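Local coordinates for protein 5'-deoxynucleotidase (Archaeoglobus fulgidus, PDB 1YNB) that probably hydrolyses 2'-deoxyribonucleoside 5'-phosphates to the deoxyribonucleoside and phosphate, working as a metal-dependent homodimer of the HD-domain family, at residues A[129-132]-A[133-136]; A[139-142]-A[143-146]; A[160-163]-A[164-168]. All coordinates share one frame; numbering follows the deposited sequence.

Interaction 1: A[129-132]-A[133-136]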
loop_
_atom_site.group_PDB
_atom_site.type_symbol
_atom_site.label_atom_id
_atom_site.label_comp_id
_atom_site.label_asym_id
_atom_site.label_seq_id
_atom_site.Cartn_x
_atom_site.Cartn_y
_atom_site.Cartn_z
ATOM N N ALA A 129 -16.634 7.495 5.015
ATOM C CA ALA A 129 -16.492 8.096 6.345
ATOM C C ALA A 129 -15.110 7.771 6.940
ATOM O O ALA A 129 -14.459 8.633 7.525
ATOM C CB ALA A 129 -17.625 7.602 7.312
ATOM N N PHE A 130 -14.648 6.524 6.818
ATOM C CA PHE A 130 -13.315 6.194 7.343
ATOM C C PHE A 130 -12.227 7.034 6.624
ATOM O O PHE A 130 -11.299 7.538 7.279
ATOM C CB PHE A 130 -12.964 4.705 7.113
ATOM C CG PHE A 130 -13.337 3.830 8.269
ATOM C CD1 PHE A 130 -14.657 3.400 8.434
ATOM C CD2 PHE A 130 -12.376 3.446 9.192
ATOM C CE1 PHE A 130 -15.000 2.567 9.537
ATOM C CE2 PHE A 130 -12.682 2.640 10.272
ATOM C CZ PHE A 130 -14.015 2.185 10.453
ATOM N N GLN A 131 -12.364 7.173 5.306
ATOM C CA GLN A 131 -11.367 7.903 4.512
ATOM C C GLN A 131 -11.448 9.404 4.854
ATOM O O GLN A 131 -10.429 10.118 4.833
ATOM C CB GLN A 131 -11.572 7.676 3.018
ATOM C CG GLN A 131 -10.435 8.289 2.152
ATOM C CD GLN A 131 -9.034 7.764 2.492
ATOM O OE1 GLN A 131 -8.674 6.638 2.116
ATOM N NE2 GLN A 131 -8.229 8.586 3.189
ATOM N N GLY A 132 -12.642 9.846 5.213
ATOM C CA GLY A 132 -12.840 11.244 5.621
ATOM C C GLY A 132 -12.109 11.526 6.939
ATOM O O GLY A 132 -11.440 12.572 7.099
ATOM N N VAL A 133 -12.243 10.611 7.903
ATOM C CA VAL A 133 -11.568 10.735 9.191
ATOM C C VAL A 133 -10.061 10.676 8.964
ATOM O O VAL A 133 -9.323 11.450 9.595
ATOM C CB VAL A 133 -11.989 9.615 10.157
ATOM C CG1 VAL A 133 -11.071 9.543 11.380
ATOM C CG2 VAL A 133 -13.419 9.902 10.651
ATOM N N GLU A 134 -9.606 9.781 8.090
ATOM C CA GLU A 134 -8.150 9.646 7.830
ATOM C C GLU A 134 -7.607 10.909 7.158
ATOM O O GLU A 134 -6.533 11.404 7.528
ATOM C CB GLU A 134 -7.885 8.419 6.938
ATOM C CG GLU A 134 -8.155 7.155 7.740
ATOM C CD GLU A 134 -8.587 5.937 6.902
ATOM O OE1 GLU A 134 -8.856 4.889 7.541
ATOM O OE2 GLU A 134 -8.641 6.021 5.653
ATOM N N TYR A 135 -8.330 11.439 6.185
ATOM C CA TYR A 135 -7.852 12.646 5.500
ATOM C C TYR A 135 -7.979 13.922 6.333
ATOM O O TYR A 135 -7.283 14.914 6.049
ATOM C CB TYR A 135 -8.585 12.847 4.168
ATOM C CG TYR A 135 -8.129 11.959 3.018
ATOM C CD1 TYR A 135 -6.803 11.489 2.938
ATOM C CD2 TYR A 135 -8.975 11.682 1.955
ATOM C CE1 TYR A 135 -6.348 10.781 1.820
ATOM C CE2 TYR A 135 -8.539 10.971 0.826
ATOM C CZ TYR A 135 -7.228 10.526 0.758
ATOM O OH TYR A 135 -6.767 9.835 -0.318
ATOM N N SER A 136 -8.842 13.901 7.344
ATOM C CA SER A 136 -9.057 15.079 8.197
ATOM C C SER A 136 -7.783 15.487 8.919
ATOM O O SER A 136 -7.631 16.654 9.292
ATOM C CB SER A 136 -10.190 14.841 9.212
ATOM O OG SER A 136 -9.777 13.996 10.278
#
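Gln-131 O takes the backbone N of Tyr-135 at 2.8 Å, and the same two residues meet again through their side chains. With CG anti to its own backbone N (chi1 -173°) and a bend at the next bond, Gln-131 bends forward along the helix, and NE2 lies 3.0 Å above the centre of the Tyr-135 ring. The amide is inclined 37° to the ring, and Gln-131 CG reaches the rim, 3.5 Å from Tyr-135 CE2. It exemplifies i to i+4 pairing on the last turns of helix 117-135, a helix of the HD/PDEase fold. Replacing Tyr-135 with an alanine would probably leave the Gln-131 amide without the ring beside it and Glu-37 N without its hydroxyl partner. The amide oxygen, Gln-131 OE1, is hydrogen-bonded to Lys-21 of the second subunit. One residue before Tyr-135, Glu-134 stretches back over the backbone, its CG 3.2 Å from Phe-130 O, and sets OE1 near the plane of the Phe-130 ring, 4.1 Å from CD2. OE2 forms a salt bridge with Arg-45, and OE1 is hydrogen-bonded to His-15 of the second subunit. Ser-136 OG donates to Val-133 O at 2.7 Å.

Interaction 2: A[139-142]-A[143-146]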
loop_
_atom_site.group_PDB
_atom_site.type_symbol
_atom_site.label_atom_id
_atom_site.label_comp_id
_atom_site.label_asym_id
_atom_site.label_seq_id
_atom_site.Cartn_x
_atom_site.Cartn_y
_atom_site.Cartn_z
ATOM N N VAL A 139 -6.334 17.697 5.984
ATOM C CA VAL A 139 -7.219 18.805 5.667
ATOM C C VAL A 139 -8.455 18.649 6.533
ATOM O O VAL A 139 -9.250 17.701 6.368
ATOM C CB VAL A 139 -7.588 18.774 4.182
ATOM C CG1 VAL A 139 -8.555 19.896 3.883
ATOM C CG2 VAL A 139 -6.308 18.931 3.326
ATOM N N SER A 140 -8.609 19.568 7.481
ATOM C CA SER A 140 -9.698 19.489 8.428
ATOM C C SER A 140 -11.060 19.242 7.848
ATOM O O SER A 140 -11.815 18.452 8.398
ATOM C CB SER A 140 -9.762 20.767 9.273
ATOM O OG SER A 140 -8.611 20.796 10.106
ATOM N N TYR A 141 -11.360 19.930 6.748
ATOM C CA TYR A 141 -12.673 19.856 6.125
ATOM C C TYR A 141 -13.032 18.439 5.648
ATOM O O TYR A 141 -14.205 18.125 5.486
ATOM C CB TYR A 141 -12.747 20.818 4.951
ATOM C CG TYR A 141 -14.159 21.016 4.436
ATOM C CD1 TYR A 141 -15.036 21.889 5.083
ATOM C CD2 TYR A 141 -14.610 20.348 3.295
ATOM C CE1 TYR A 141 -16.334 22.098 4.601
ATOM C CE2 TYR A 141 -15.895 20.546 2.806
ATOM C CZ TYR A 141 -16.748 21.428 3.467
ATOM O OH TYR A 141 -18.018 21.650 2.990
ATOM N N ALA A 142 -12.024 17.604 5.431
ATOM C CA ALA A 142 -12.301 16.218 4.984
ATOM C C ALA A 142 -13.304 15.534 5.909
ATOM O O ALA A 142 -14.016 14.636 5.477
ATOM C CB ALA A 142 -11.017 15.412 4.950
ATOM N N ILE A 143 -13.357 15.936 7.174
ATOM C CA ILE A 143 -14.259 15.314 8.140
ATOM C C ILE A 143 -15.728 15.445 7.752
ATOM O O ILE A 143 -16.552 14.675 8.245
ATOM C CB ILE A 143 -14.051 15.867 9.605
ATOM C CG1 ILE A 143 -14.671 14.903 10.625
ATOM C CG2 ILE A 143 -14.679 17.265 9.781
ATOM C CD1 ILE A 143 -13.892 13.595 10.751
ATOM N N ARG A 144 -16.058 16.389 6.874
ATOM C CA ARG A 144 -17.450 16.560 6.491
ATOM C C ARG A 144 -17.955 15.346 5.721
ATOM O O ARG A 144 -19.161 15.065 5.736
ATOM C CB ARG A 144 -17.650 17.800 5.610
ATOM C CG ARG A 144 -17.423 19.140 6.295
ATOM C CD ARG A 144 -18.204 19.254 7.594
ATOM N NE ARG A 144 -18.286 20.631 8.081
ATOM C CZ ARG A 144 -17.244 21.434 8.293
ATOM N NH1 ARG A 144 -16.001 21.011 8.069
ATOM N NH2 ARG A 144 -17.452 22.682 8.719
ATOM N N PHE A 145 -17.059 14.665 5.008
ATOM C CA PHE A 145 -17.472 13.475 4.254
ATOM C C PHE A 145 -17.834 12.326 5.205
ATOM O O PHE A 145 -18.378 11.307 4.771
ATOM C CB PHE A 145 -16.357 13.013 3.285
ATOM C CG PHE A 145 -16.141 13.920 2.085
ATOM C CD1 PHE A 145 -16.734 13.628 0.848
ATOM C CD2 PHE A 145 -15.288 15.021 2.170
ATOM C CE1 PHE A 145 -16.473 14.410 -0.289
ATOM C CE2 PHE A 145 -15.020 15.811 1.042
ATOM C CZ PHE A 145 -15.610 15.505 -0.190
ATOM N N ALA A 146 -17.505 12.453 6.484
ATOM C CA ALA A 146 -17.828 11.423 7.448
ATOM C C ALA A 146 -18.983 11.844 8.344
ATOM O O ALA A 146 -19.356 11.094 9.229
ATOM C CB ALA A 146 -16.632 11.107 8.317
#
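The Tyr-141 ring carries the aliphatic part of Arg-144 on one face: CG of Arg-144 stands 3.6 Å above the ring plane, displaced toward the rim, in a CH-pi contact. The guanidinium in turn has Tyr-141 CE1 over one of its faces, the two planes inclined by 41°, while NH1 comes to 3.3 Å from Tyr-141 CD1. A bend in the arginine chain at chi2 (-51°) turns the guanidinium back to the ring. Phe-145 is approached differently, at its edge, where Ala-142 O lies in the ring plane 3.6 Å from CD2. All this rides on consecutive 3-10 turns, each bond spanning three residues: Arg-144 N to Tyr-141 O is 2.9 Å and nearly straight at 170°. Such i to i+3 spacing is what brings Tyr-141 and Arg-144 onto one flank. Lying in the connection between helix 117-135 and helix 154-166, the 3-10 segment rests Ala-142, Ile-143, Phe-145 and Ala-146 on Tyr-135, Val-133, Leu-128 and Ala-129 of the first helix, and Ala-146 O probably accepts a hydrogen bond from the Tyr-160 hydroxyl of the second.

Interaction 3: A[160-163]-A[164-168]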
loop_
_atom_site.group_PDB
_atom_site.type_symbol
_atom_site.label_atom_id
_atom_site.label_comp_id
_atom_site.label_asym_id
_atom_site.label_seq_id
_atom_site.Cartn_x
_atom_site.Cartn_y
_atom_site.Cartn_z
ATOM N N TYR A 160 -19.898 2.890 12.567
ATOM C CA TYR A 160 -19.821 4.334 12.331
ATOM C C TYR A 160 -19.765 5.095 13.668
ATOM O O TYR A 160 -18.969 6.024 13.843
ATOM C CB TYR A 160 -21.051 4.777 11.539
ATOM C CG TYR A 160 -21.138 6.253 11.289
ATOM C CD1 TYR A 160 -20.200 6.897 10.482
ATOM C CD2 TYR A 160 -22.146 7.022 11.868
ATOM C CE1 TYR A 160 -20.265 8.261 10.255
ATOM C CE2 TYR A 160 -22.219 8.418 11.646
ATOM C CZ TYR A 160 -21.273 9.022 10.834
ATOM O OH TYR A 160 -21.345 10.384 10.577
ATOM N N ARG A 161 -20.613 4.707 14.611
ATOM C CA ARG A 161 -20.623 5.389 15.902
ATOM C C ARG A 161 -19.247 5.335 16.566
ATOM O O ARG A 161 -18.767 6.341 17.093
ATOM C CB ARG A 161 -21.691 4.778 16.846
ATOM C CG ARG A 161 -21.702 5.476 18.213
ATOM C CD ARG A 161 -22.759 4.971 19.155
ATOM N NE ARG A 161 -22.764 5.753 20.394
ATOM C CZ ARG A 161 -23.473 5.427 21.477
ATOM N NH1 ARG A 161 -24.233 4.337 21.471
ATOM N NH2 ARG A 161 -23.439 6.190 22.564
ATOM N N VAL A 162 -18.606 4.160 16.553
ATOM C CA VAL A 162 -17.290 4.037 17.167
ATOM C C VAL A 162 -16.234 4.798 16.348
ATOM O O VAL A 162 -15.344 5.415 16.935
ATOM C CB VAL A 162 -16.888 2.539 17.354
ATOM C CG1 VAL A 162 -15.449 2.410 17.886
ATOM C CG2 VAL A 162 -17.851 1.911 18.372
ATOM N N LEU A 163 -16.343 4.758 15.015
ATOM C CA LEU A 163 -15.406 5.481 14.134
ATOM C C LEU A 163 -15.387 6.951 14.566
ATOM O O LEU A 163 -14.317 7.555 14.717
ATOM C CB LEU A 163 -15.894 5.462 12.685
ATOM C CG LEU A 163 -15.067 5.727 11.405
ATOM C CD1 LEU A 163 -15.862 6.641 10.456
ATOM C CD2 LEU A 163 -13.646 6.175 11.694
ATOM N N MET A 164 -16.579 7.524 14.711
ATOM C CA MET A 164 -16.682 8.941 15.070
ATOM C C MET A 164 -16.423 9.261 16.537
ATOM O O MET A 164 -16.083 10.412 16.871
ATOM C CB MET A 164 -18.037 9.495 14.604
ATOM C CG MET A 164 -18.313 9.341 13.066
ATOM S SD MET A 164 -17.046 10.138 12.009
ATOM C CE MET A 164 -17.688 11.899 12.010
ATOM N N GLU A 165 -16.582 8.276 17.425
ATOM C CA GLU A 165 -16.285 8.501 18.837
ATOM C C GLU A 165 -14.768 8.590 18.964
ATOM O O GLU A 165 -14.246 9.449 19.668
ATOM C CB GLU A 165 -16.733 7.330 19.708
ATOM C CG GLU A 165 -18.228 7.206 19.885
ATOM C CD GLU A 165 -18.574 6.077 20.843
ATOM O OE1 GLU A 165 -18.160 4.908 20.590
ATOM O OE2 GLU A 165 -19.251 6.372 21.854
ATOM N N ARG A 166 -14.073 7.697 18.261
ATOM C CA ARG A 166 -12.623 7.637 18.336
ATOM C C ARG A 166 -11.888 8.671 17.493
ATOM O O ARG A 166 -10.910 9.256 17.974
ATOM C CB ARG A 166 -12.106 6.251 17.892
ATOM C CG ARG A 166 -12.576 5.058 18.720
ATOM C CD ARG A 166 -11.973 3.714 18.183
ATOM N NE ARG A 166 -10.502 3.644 18.274
ATOM C CZ ARG A 166 -9.653 3.825 17.255
ATOM N NH1 ARG A 166 -10.112 4.086 16.042
ATOM N NH2 ARG A 166 -8.326 3.764 17.463
ATOM N N LYS A 167 -12.366 8.875 16.259
ATOM C CA LYS A 167 -11.727 9.748 15.269
ATOM C C LYS A 167 -10.219 9.597 15.407
ATOM O O LYS A 167 -9.472 10.552 15.529
ATOM C CB LYS A 167 -12.156 11.204 15.430
ATOM C CG LYS A 167 -13.586 11.458 14.977
ATOM C CD LYS A 167 -13.846 12.958 14.785
ATOM C CE LYS A 167 -15.322 13.263 14.548
ATOM N NZ LYS A 167 -16.125 13.103 15.782
ATOM N N ASN A 168 -9.770 8.356 15.376
ATOM C CA ASN A 168 -8.362 8.100 15.531
ATOM C C ASN A 168 -7.886 7.039 14.562
ATOM O O ASN A 168 -7.994 5.830 14.812
ATOM C CB ASN A 168 -8.089 7.703 16.967
ATOM C CG ASN A 168 -6.673 7.273 17.173
ATOM O OD1 ASN A 168 -5.773 7.707 16.445
ATOM N ND2 ASN A 168 -6.452 6.421 18.173
HETATM O O HOH W 1 -11.496 6.219 14.397
#
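Successive i to i+4 bonds carry the final turns of helix 154-166, from Met-164 N to Tyr-160 O (3.0 Å) through to Lys-167 N on Leu-163 O (2.8 Å), after which Lys-167 takes a positive phi of 38° and the helix stops. On one flank Met-164 lies over the Tyr-160 ring. Its CG rests 3.5 Å above the ring plane, shifted to the rim, in a CH-pi contact, and the bend at chi2 (-58°) puts the sulfur at an oblique Met-aromatic position, 4.9 Å from SD to the ring centre. Leu-163 CD1 touches the same sulfur. On the solvent side, the extended Arg-161 and Glu-165 form a long salt bridge, NE to OE2 3.9 Å. The oxygen stands well out of the guanidinium plane, so the attraction is one of charge, without a directed N-H. Val-162 divides its branches between neighbours: CG2 lies against Glu-165 OE1, and CG1 against CD of Arg-166 at 3.7 Å.

Around the last turn, polar groups hold the chain end. Lys-167 curls back at chi4 (72°) and places NZ in the carbonyl plane of Met-164, on a lone pair of its oxygen, at 2.9 Å. A water donates to Leu-163 O and accepts from Asn-168 N, bridging the turn, while Arg-166 NH1 makes a weak bond to Asn-168 O. Leu-163 faces helix 117-135, packing on Ala-129, Phe-130 and Val-133, and Tyr-160 packs on Leu-126 of that helix and on Val-149 and Leu-151 of the preceding connection, its hydroxyl directed to Ala-146 O. Val-162, Leu-163 and Arg-166 also meet the second subunit, at Asp-8, His-15 and Val-11 of that chain.

Interactions 1, 2 and 3 follow one another along the chain without overlap: the end of helix 117-135, the 3-10 turns after it, and the end of helix 154-166. They illustrate how local contacts are assembled into a helical fold. The centres of interactions 1 and 2 are about 7 Å apart, those of 1 and 3 about 10 Å, and those of 2 and 3 about 13 Å. Interaction 1 touches both others, Ala-142 CB packing 3.6 Å from Tyr-135 CB, and interactions 2 and 3 also meet, Ala-146 O lying 3.3 Å from Met-164 CE. Interactions 1 and 3 also face the second subunit, placing these two helix ends at the homodimer interface, while interaction 2 stays within its own chain.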